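Local coordinates for protein H subunit of photosynthetic reaction center complex (Rhodopseudomonas palustris, PDB 6Z5S) that forms the H subunit of the bacterial photosynthetic reaction centre, its single membrane helix and extramembrane domain probably stabilising the pigment- and quinone-binding core, at residues 29-32 / 33-36. Residues are numbered along the deposited sequence; the frame is centred on the assembly and turned at random.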
loop_
_atom_site.group_PDB
_atom_site.type_symbol
_atom_site.label_atom_id
_atom_site.label_comp_id
_atom_site.label_asym_id
_atom_site.label_seq_id
_atom_site.Cartn_x
_atom_site.Cartn_y
_atom_site.Cartn_z
ATOM N N ARG D 29 13.678 -14.253 -1.793
ATOM C CA ARG D 29 15.080 -13.952 -2.014
ATOM C C ARG D 29 15.717 -14.974 -2.941
ATOM O O ARG D 29 16.690 -14.665 -3.635
ATOM C CB ARG D 29 15.788 -13.898 -0.667
ATOM C CG ARG D 29 17.164 -13.333 -0.710
ATOM C CD ARG D 29 17.182 -11.860 -1.041
ATOM N NE ARG D 29 18.548 -11.466 -1.343
ATOM C CZ ARG D 29 19.049 -11.404 -2.568
ATOM N NH1 ARG D 29 20.311 -11.051 -2.754
ATOM N NH2 ARG D 29 18.286 -11.681 -3.609
ATOM N N ARG D 30 15.171 -16.185 -2.979
ATOM C CA ARG D 30 15.616 -17.212 -3.907
ATOM C C ARG D 30 15.161 -16.915 -5.329
ATOM O O ARG D 30 15.938 -17.058 -6.275
ATOM C CB ARG D 30 15.084 -18.557 -3.429
ATOM C CG ARG D 30 15.245 -19.715 -4.348
ATOM C CD ARG D 30 14.535 -20.906 -3.737
ATOM N NE ARG D 30 14.532 -22.066 -4.615
ATOM C CZ ARG D 30 15.545 -22.912 -4.719
ATOM N NH1 ARG D 30 15.468 -23.944 -5.543
ATOM N NH2 ARG D 30 16.638 -22.722 -4.001
ATOM N N GLU D 31 13.904 -16.502 -5.496
ATOM C CA GLU D 31 13.430 -16.074 -6.807
ATOM C C GLU D 31 14.209 -14.873 -7.319
ATOM O O GLU D 31 14.376 -14.713 -8.532
ATOM C CB GLU D 31 11.946 -15.730 -6.750
ATOM C CG GLU D 31 11.042 -16.895 -6.458
ATOM C CD GLU D 31 11.296 -18.068 -7.369
ATOM O OE1 GLU D 31 11.726 -19.127 -6.870
ATOM O OE2 GLU D 31 11.060 -17.933 -8.586
ATOM N N ASP D 32 14.675 -14.013 -6.414
ATOM C CA ASP D 32 15.464 -12.852 -6.808
ATOM C C ASP D 32 16.757 -13.233 -7.511
ATOM O O ASP D 32 17.355 -12.385 -8.180
ATOM C CB ASP D 32 15.812 -12.006 -5.588
ATOM C CG ASP D 32 14.652 -11.179 -5.090
ATOM O OD1 ASP D 32 13.634 -11.073 -5.798
ATOM O OD2 ASP D 32 14.766 -10.626 -3.978
ATOM N N LYS D 33 17.217 -14.473 -7.361
ATOM C CA LYS D 33 18.525 -14.885 -7.845
ATOM C C LYS D 33 18.449 -15.649 -9.156
ATOM O O LYS D 33 19.292 -16.508 -9.421
ATOM C CB LYS D 33 19.237 -15.721 -6.787
ATOM C CG LYS D 33 19.475 -14.964 -5.514
ATOM C CD LYS D 33 20.597 -15.557 -4.724
ATOM C CE LYS D 33 20.864 -14.737 -3.492
ATOM N NZ LYS D 33 21.987 -15.291 -2.710
ATOM N N ARG D 34 17.461 -15.349 -9.986
ATOM C CA ARG D 34 17.332 -15.985 -11.283
ATOM C C ARG D 34 18.084 -15.247 -12.379
ATOM O O ARG D 34 18.140 -15.738 -13.507
ATOM C CB ARG D 34 15.858 -16.115 -11.663
ATOM C CG ARG D 34 15.098 -17.135 -10.842
ATOM C CD ARG D 34 13.868 -17.610 -11.577
ATOM N NE ARG D 34 13.146 -18.639 -10.842
ATOM C CZ ARG D 34 13.468 -19.927 -10.844
ATOM N NH1 ARG D 34 14.509 -20.355 -11.541
ATOM N NH2 ARG D 34 12.748 -20.788 -10.149
ATOM N N GLU D 35 18.653 -14.084 -12.083
ATOM C CA GLU D 35 19.518 -13.383 -13.016
ATOM C C GLU D 35 20.747 -12.911 -12.264
ATOM O O GLU D 35 20.657 -12.543 -11.093
ATOM C CB GLU D 35 18.822 -12.181 -13.670
ATOM C CG GLU D 35 17.613 -12.527 -14.522
ATOM C CD GLU D 35 17.952 -12.710 -15.992
ATOM O OE1 GLU D 35 19.142 -12.618 -16.353
ATOM O OE2 GLU D 35 17.024 -12.944 -16.791
ATOM N N GLY D 36 21.889 -12.926 -12.938
ATOM C CA GLY D 36 23.094 -12.363 -12.370
ATOM C C GLY D 36 23.874 -13.277 -11.464
ATOM O O GLY D 36 24.621 -12.790 -10.615
#
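K33 meets R29 and R30 near the end of the membrane helix. Its backbone N donates to R30 O (3.1 Å, N-H...O angle 158°), an i to i+3 bond that reaches the oxygen from above the carbonyl plane. With CG anti to its own carbonyl carbon (chi1 -61°), the lysine chain passes R29 O, 3.4 Å from K33 CG, and runs on extended until K33 CE lies over one face of the R29 guanidinium, toward its rim, 3.8 Å from R29 NH1. The two positive ends, R29 NH1 and K33 NZ, stand 4.6 Å apart, a closeness probably offset by the cardiolipin that both bind in salt bridges; K33 NZ also donates to I52 O and P55 O. Long cationic chains suit a site that binds an anionic lipid. R29 bends at chi2, which brings R29 NH2 toward D32 OD2 in a long salt bridge of 3.7 Å; the D32 carboxylate is hydrogen-bonded through OD1 and OD2 to a polar and an aromatic side chain of another protein's chain.

R34 turns back to E31. The backbone bond from R34 N to E31 O is weak, but opposite charges three residues apart fall on one side of the turn and can pair: the side chains run alongside each other, and R34 NE donates to E31 OE2 (3.2 Å) in a salt bridge. The oxygen sits at the guanidinium edge, yet the nitrogen approaches from above the carboxylate, the two planes being 61° apart. R34 NH1 is used elsewhere, on D59 O, so the arginine ties helix end to later loop.

The E35 carboxylate forms a salt bridge with a basic side chain of another protein's chain. G36 follows at positive phi, a backbone conformation readily open to glycine. The end of helix 9-31 thus lies among cardiolipin and a neighbouring chain, and the loop continues to strand 61-64.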